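Local coordinates for protein cysteine protease (Listeria monocytogenes, PDB 5HU4) that cleaves the C-terminal sorting signal of surface proteins and, through a thioester intermediate, attaches them covalently to the bacterial cell wall, at residues Asn78-Glu92 against Thr118-Lys132. Residues are numbered along the deposited sequence; the frame is centred on the assembly and turned at random.
Sequences NLYEYTVTETKTIDE and TKRFVAVGELEKTEK
Arg120 and Glu92 meet at one end of a long antiparallel ladder in which strand 78-91 pairs with strand 119-132, neighbours in the sortase beta-barrel. Two classic beta bulges interrupt the ladder. At one, Thr85 and Glu86 both face Val124, whose O is gripped by two amides, Thr85 N at 2.8 Å and Glu86 N. At the other, Glu128 and Lys129 face Glu81, whose O takes a straight bond from Glu128 N and a weak, longer one from Lys129 N.

The Arg120 end lies beside the active site, and Glu92 N to Thr118 O is the last backbone bond there. Following Arg120 outward, CB lies against Ile90 O and CG1, and CG passes Glu92 CA. The chain bends at chi2 (-73°), which brings the guanidinium alongside Glu92: the glutamate CB sits 3.8 Å above the centre of one guanidinium face. At the tip the branches part. NH2 forms a salt bridge with Glu92 OE1 at 2.7 Å, whereas NH1 turns back to Lys119 O, lying above that carbonyl plane, and also bonds Thr117 O. These bonds would restrict rotation of the group, whose side chain touches Cys111, the active-site cysteine that carries the acyl-thioester intermediate.

On the same face as Arg120, Ile90 CD1 packs on Val122 CG2 at 3.7 Å, Glu86 CG runs alongside Val124 CB, and Lys88 NZ forms a salt bridge with Glu86 OE2. Towards the other end, Glu81 OE1 and Glu131 OE1 share a water. Lys129 NZ makes long salt bridges to Glu81 and Glu128, probably offsetting repulsion between their carboxylates. On the opposite face, Tyr82, its hydroxyl bonded to Gly41 N, receives Leu127 over its ring: CD1 stands 3.9 Å from the centroid, 12° off the normal.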
loop_
_atom_site.group_PDB
_atom_site.type_symbol
_atom_site.label_atom_id
_atom_site.label_comp_id
_atom_site.label_asym_id
_atom_site.label_seq_id
_atom_site.Cartn_x
_atom_site.Cartn_y
_atom_site.Cartn_z
ATOM N N ASN A 78 15.856 -2.960 -0.622
ATOM C CA ASN A 78 15.295 -4.242 -1.029
ATOM C C ASN A 78 13.976 -4.085 -1.775
ATOM O O ASN A 78 13.223 -3.140 -1.536
ATOM C CB ASN A 78 15.087 -5.144 0.189
ATOM C CG ASN A 78 16.386 -5.681 0.744
ATOM O OD1 ASN A 78 17.256 -6.124 -0.006
ATOM N ND2 ASN A 78 16.525 -5.650 2.063
ATOM N N LEU A 79 13.706 -5.019 -2.682
ATOM C CA LEU A 79 12.425 -5.072 -3.371
ATOM C C LEU A 79 11.554 -6.156 -2.751
ATOM O O LEU A 79 11.893 -7.338 -2.798
ATOM C CB LEU A 79 12.622 -5.332 -4.865
ATOM C CG LEU A 79 11.365 -5.638 -5.680
ATOM C CD1 LEU A 79 10.387 -4.477 -5.613
ATOM C CD2 LEU A 79 11.728 -5.950 -7.124
ATOM N N TYR A 80 10.435 -5.746 -2.161
ATOM C CA TYR A 80 9.533 -6.685 -1.505
ATOM C C TYR A 80 8.307 -6.953 -2.371
ATOM O O TYR A 80 7.514 -6.048 -2.635
ATOM C CB TYR A 80 9.108 -6.153 -0.135
ATOM C CG TYR A 80 10.269 -5.754 0.747
ATOM C CD1 TYR A 80 10.749 -4.450 0.749
ATOM C CD2 TYR A 80 10.890 -6.681 1.573
ATOM C CE1 TYR A 80 11.812 -4.082 1.553
ATOM C CE2 TYR A 80 11.954 -6.323 2.380
ATOM C CZ TYR A 80 12.410 -5.021 2.367
ATOM O OH TYR A 80 13.468 -4.657 3.167
ATOM N N GLU A 81 8.157 -8.200 -2.808
ATOM C CA GLU A 81 7.052 -8.568 -3.683
ATOM C C GLU A 81 5.948 -9.300 -2.930
ATOM O O GLU A 81 6.167 -10.372 -2.365
ATOM C CB GLU A 81 7.555 -9.432 -4.842
ATOM C CG GLU A 81 6.449 -9.984 -5.729
ATOM C CD GLU A 81 6.983 -10.616 -7.002
ATOM O OE1 GLU A 81 8.203 -10.513 -7.252
ATOM O OE2 GLU A 81 6.183 -11.215 -7.751
ATOM N N TYR A 82 4.758 -8.706 -2.928
ATOM C CA TYR A 82 3.588 -9.327 -2.322
ATOM C C TYR A 82 2.611 -9.785 -3.399
ATOM O O TYR A 82 2.654 -9.304 -4.532
ATOM C CB TYR A 82 2.890 -8.359 -1.363
ATOM C CG TYR A 82 3.738 -7.889 -0.200
ATOM C CD1 TYR A 82 4.650 -6.852 -0.351
ATOM C CD2 TYR A 82 3.612 -8.471 1.055
ATOM C CE1 TYR A 82 5.419 -6.415 0.712
ATOM C CE2 TYR A 82 4.377 -8.041 2.123
ATOM C CZ TYR A 82 5.278 -7.013 1.946
ATOM O OH TYR A 82 6.041 -6.582 3.006
ATOM N N THR A 83 1.732 -10.713 -3.041
ATOM C CA THR A 83 0.686 -11.167 -3.948
ATOM C C THR A 83 -0.673 -11.071 -3.268
ATOM O O THR A 83 -0.894 -11.684 -2.223
ATOM C CB THR A 83 0.922 -12.613 -4.419
ATOM O OG1 THR A 83 2.112 -12.669 -5.217
ATOM C CG2 THR A 83 -0.257 -13.104 -5.245
ATOM N N VAL A 84 -1.575 -10.294 -3.863
ATOM C CA VAL A 84 -2.915 -10.091 -3.319
ATOM C C VAL A 84 -3.636 -11.417 -3.100
ATOM O O VAL A 84 -3.781 -12.212 -4.026
ATOM C CB VAL A 84 -3.768 -9.202 -4.246
ATOM C CG1 VAL A 84 -5.193 -9.098 -3.723
ATOM C CG2 VAL A 84 -3.140 -7.823 -4.387
ATOM N N THR A 85 -4.079 -11.653 -1.869
ATOM C CA THR A 85 -4.756 -12.900 -1.534
ATOM C C THR A 85 -6.183 -12.666 -1.050
ATOM O O THR A 85 -7.012 -13.574 -1.086
ATOM C CB THR A 85 -3.985 -13.685 -0.457
ATOM O OG1 THR A 85 -3.813 -12.868 0.707
ATOM C CG2 THR A 85 -2.623 -14.110 -0.981
ATOM N N GLU A 86 -6.473 -11.450 -0.598
ATOM C CA GLU A 86 -7.824 -11.125 -0.158
ATOM C C GLU A 86 -8.161 -9.652 -0.386
ATOM O O GLU A 86 -7.333 -8.763 -0.186
ATOM C CB GLU A 86 -8.008 -11.510 1.319
ATOM C CG GLU A 86 -7.914 -10.371 2.322
ATOM C CD GLU A 86 -8.069 -10.844 3.758
ATOM O OE1 GLU A 86 -7.109 -11.433 4.300
ATOM O OE2 GLU A 86 -9.153 -10.629 4.344
ATOM N N THR A 87 -9.381 -9.415 -0.859
ATOM C CA THR A 87 -9.912 -8.070 -1.032
ATOM C C THR A 87 -11.263 -7.996 -0.334
ATOM O O THR A 87 -12.097 -8.886 -0.499
ATOM C CB THR A 87 -10.074 -7.692 -2.517
ATOM O OG1 THR A 87 -10.959 -8.622 -3.154
ATOM C CG2 THR A 87 -8.728 -7.711 -3.227
ATOM N N LYS A 88 -11.483 -6.943 0.444
ATOM C CA LYS A 88 -12.695 -6.859 1.247
ATOM C C LYS A 88 -13.094 -5.426 1.574
ATOM O O LYS A 88 -12.280 -4.506 1.499
ATOM C CB LYS A 88 -12.515 -7.649 2.545
ATOM C CG LYS A 88 -11.390 -7.133 3.430
ATOM C CD LYS A 88 -11.166 -8.035 4.633
ATOM C CE LYS A 88 -9.898 -7.652 5.381
ATOM N NZ LYS A 88 -9.514 -8.679 6.387
ATOM N N THR A 89 -14.361 -5.252 1.932
ATOM C CA THR A 89 -14.864 -3.974 2.413
ATOM C C THR A 89 -15.255 -4.103 3.880
ATOM O O THR A 89 -16.035 -4.981 4.246
ATOM C CB THR A 89 -16.075 -3.490 1.596
ATOM O OG1 THR A 89 -15.721 -3.419 0.209
ATOM C CG2 THR A 89 -16.527 -2.117 2.072
ATOM N N ILE A 90 -14.700 -3.234 4.719
ATOM C CA ILE A 90 -14.966 -3.282 6.152
ATOM C C ILE A 90 -15.410 -1.926 6.686
ATOM O O ILE A 90 -15.291 -0.910 6.001
ATOM C CB ILE A 90 -13.724 -3.736 6.945
ATOM C CG1 ILE A 90 -12.598 -2.709 6.803
ATOM C CG2 ILE A 90 -13.257 -5.104 6.474
ATOM C CD1 ILE A 90 -11.418 -2.966 7.717
ATOM N N ASP A 91 -15.923 -1.917 7.913
ATOM C CA ASP A 91 -16.243 -0.671 8.595
ATOM C C ASP A 91 -14.960 -0.076 9.165
ATOM O O ASP A 91 -14.044 -0.814 9.534
ATOM C CB ASP A 91 -17.276 -0.902 9.701
ATOM C CG ASP A 91 -17.811 0.394 10.281
ATOM O OD1 ASP A 91 -17.236 0.885 11.276
ATOM O OD2 ASP A 91 -18.807 0.922 9.743
ATOM N N GLU A 92 -14.892 1.251 9.236
ATOM C CA GLU A 92 -13.673 1.938 9.657
ATOM C C GLU A 92 -13.293 1.615 11.098
ATOM O O GLU A 92 -12.134 1.758 11.490
ATOM C CB GLU A 92 -13.833 3.450 9.490
ATOM C CG GLU A 92 -15.020 4.035 10.237
ATOM C CD GLU A 92 -15.110 5.542 10.095
ATOM O OE1 GLU A 92 -14.356 6.113 9.277
ATOM O OE2 GLU A 92 -15.935 6.159 10.802
ATOM N N THR A 118 -17.954 5.615 6.190
ATOM C CA THR A 118 -17.447 4.883 7.341
ATOM C C THR A 118 -16.924 3.521 6.905
ATOM O O THR A 118 -16.534 2.700 7.733
ATOM C CB THR A 118 -18.530 4.689 8.416
ATOM O OG1 THR A 118 -19.620 3.937 7.867
ATOM C CG2 THR A 118 -19.041 6.036 8.900
ATOM N N LYS A 119 -16.925 3.286 5.598
ATOM C CA LYS A 119 -16.509 2.000 5.055
ATOM C C LYS A 119 -15.152 2.087 4.366
ATOM O O LYS A 119 -14.832 3.084 3.717
ATOM C CB LYS A 119 -17.568 1.469 4.083
ATOM C CG LYS A 119 -18.881 1.066 4.749
ATOM C CD LYS A 119 -18.658 0.602 6.187
ATOM C CE LYS A 119 -19.952 0.133 6.837
ATOM N NZ LYS A 119 -20.529 -1.065 6.163
ATOM N N ARG A 120 -14.356 1.034 4.519
ATOM C CA ARG A 120 -13.019 0.987 3.942
ATOM C C ARG A 120 -12.857 -0.219 3.030
ATOM O O ARG A 120 -13.370 -1.300 3.325
ATOM C CB ARG A 120 -11.960 0.940 5.046
ATOM C CG ARG A 120 -11.987 2.115 6.005
ATOM C CD ARG A 120 -11.463 3.379 5.348
ATOM N NE ARG A 120 -11.616 4.541 6.217
ATOM C CZ ARG A 120 -12.722 5.272 6.298
ATOM N NH1 ARG A 120 -13.779 4.967 5.557
ATOM N NH2 ARG A 120 -12.772 6.314 7.117
ATOM N N PHE A 121 -12.146 -0.036 1.922
ATOM C CA PHE A 121 -11.761 -1.166 1.086
ATOM C C PHE A 121 -10.369 -1.627 1.496
ATOM O O PHE A 121 -9.458 -0.812 1.650
ATOM C CB PHE A 121 -11.790 -0.801 -0.399
ATOM C CG PHE A 121 -11.437 -1.945 -1.311
ATOM C CD1 PHE A 121 -10.125 -2.158 -1.707
ATOM C CD2 PHE A 121 -12.418 -2.810 -1.771
ATOM C CE1 PHE A 121 -9.799 -3.212 -2.542
ATOM C CE2 PHE A 121 -12.096 -3.864 -2.608
ATOM C CZ PHE A 121 -10.786 -4.063 -2.994
ATOM N N VAL A 122 -10.209 -2.935 1.674
ATOM C CA VAL A 122 -8.940 -3.487 2.129
ATOM C C VAL A 122 -8.403 -4.536 1.161
ATOM O O VAL A 122 -9.137 -5.419 0.717
ATOM C CB VAL A 122 -9.072 -4.116 3.528
ATOM C CG1 VAL A 122 -7.716 -4.586 4.030
ATOM C CG2 VAL A 122 -9.679 -3.121 4.500
ATOM N N ALA A 123 -7.119 -4.427 0.839
ATOM C CA ALA A 123 -6.444 -5.419 0.014
ATOM C C ALA A 123 -5.231 -5.976 0.754
ATOM O O ALA A 123 -4.315 -5.232 1.112
ATOM C CB ALA A 123 -6.027 -4.815 -1.317
ATOM N N VAL A 124 -5.234 -7.285 0.983
ATOM C CA VAL A 124 -4.138 -7.945 1.685
ATOM C C VAL A 124 -3.309 -8.790 0.724
ATOM O O VAL A 124 -3.853 -9.539 -0.091
ATOM C CB VAL A 124 -4.660 -8.837 2.833
ATOM C CG1 VAL A 124 -3.547 -9.716 3.391
ATOM C CG2 VAL A 124 -5.277 -7.983 3.931
ATOM N N GLY A 125 -1.989 -8.658 0.815
ATOM C CA GLY A 125 -1.090 -9.439 -0.012
ATOM C C GLY A 125 -0.007 -10.118 0.802
ATOM O O GLY A 125 0.644 -9.484 1.632
ATOM N N GLU A 126 0.187 -11.413 0.567
ATOM C CA GLU A 126 1.225 -12.171 1.256
ATOM C C GLU A 126 2.574 -12.013 0.560
ATOM O O GLU A 126 2.644 -11.986 -0.671
ATOM C CB GLU A 126 0.846 -13.651 1.333
ATOM C CG GLU A 126 -0.461 -13.928 2.060
ATOM C CD GLU A 126 -0.374 -13.643 3.545
ATOM O OE1 GLU A 126 0.727 -13.792 4.117
ATOM O OE2 GLU A 126 -1.407 -13.272 4.141
ATOM N N LEU A 127 3.639 -11.910 1.350
ATOM C CA LEU A 127 4.985 -11.784 0.801
ATOM C C LEU A 127 5.369 -13.050 0.051
ATOM O O LEU A 127 5.203 -14.160 0.561
ATOM C CB LEU A 127 5.998 -11.492 1.908
ATOM C CG LEU A 127 7.439 -11.217 1.470
ATOM C CD1 LEU A 127 7.537 -9.902 0.706
ATOM C CD2 LEU A 127 8.378 -11.215 2.669
ATOM N N GLU A 128 5.877 -12.883 -1.164
ATOM C CA GLU A 128 6.189 -14.024 -2.013
ATOM C C GLU A 128 7.697 -14.152 -2.223
ATOM O O GLU A 128 8.230 -15.264 -2.287
ATOM C CB GLU A 128 5.445 -13.904 -3.348
ATOM C CG GLU A 128 6.221 -14.361 -4.572
ATOM C CD GLU A 128 5.407 -14.245 -5.849
ATOM O OE1 GLU A 128 4.280 -13.710 -5.791
ATOM O OE2 GLU A 128 5.892 -14.689 -6.911
ATOM N N LYS A 129 8.382 -13.014 -2.309
ATOM C CA LYS A 129 9.839 -13.011 -2.416
ATOM C C LYS A 129 10.445 -11.662 -2.031
ATOM O O LYS A 129 9.775 -10.629 -2.079
ATOM C CB LYS A 129 10.273 -13.388 -3.834
ATOM C CG LYS A 129 10.238 -12.238 -4.825
ATOM C CD LYS A 129 10.418 -12.741 -6.249
ATOM C CE LYS A 129 9.230 -13.583 -6.681
ATOM N NZ LYS A 129 9.242 -13.855 -8.144
ATOM N N THR A 130 11.717 -11.688 -1.646
ATOM C CA THR A 130 12.456 -10.478 -1.302
ATOM C C THR A 130 13.816 -10.491 -1.994
ATOM O O THR A 130 14.516 -11.502 -1.977
ATOM C CB THR A 130 12.656 -10.347 0.221
ATOM O OG1 THR A 130 11.380 -10.274 0.871
ATOM C CG2 THR A 130 13.458 -9.094 0.554
ATOM N N GLU A 131 14.188 -9.371 -2.608
ATOM C CA GLU A 131 15.468 -9.284 -3.301
ATOM C C GLU A 131 16.044 -7.871 -3.289
ATOM O O GLU A 131 15.317 -6.891 -3.125
ATOM C CB GLU A 131 15.326 -9.778 -4.743
ATOM C CG GLU A 131 14.047 -9.339 -5.437
ATOM C CD GLU A 131 13.922 -9.911 -6.836
ATOM O OE1 GLU A 131 12.787 -10.229 -7.253
ATOM O OE2 GLU A 131 14.959 -10.044 -7.518
ATOM N N LYS A 132 17.362 -7.786 -3.458
ATOM C CA LYS A 132 18.071 -6.512 -3.477
ATOM C C LYS A 132 17.567 -5.631 -4.612
ATOM O O LYS A 132 17.446 -6.087 -5.751
ATOM C CB LYS A 132 19.578 -6.746 -3.619
ATOM C CG LYS A 132 20.442 -5.845 -2.752
ATOM C CD LYS A 132 21.921 -6.138 -2.957
ATOM C CE LYS A 132 22.453 -5.454 -4.205
ATOM N NZ LYS A 132 22.736 -4.012 -3.958
HETATM O O HOH W 1 10.079 -8.731 -6.674
HETATM O O HOH W 2 -4.422 -13.827 2.854
#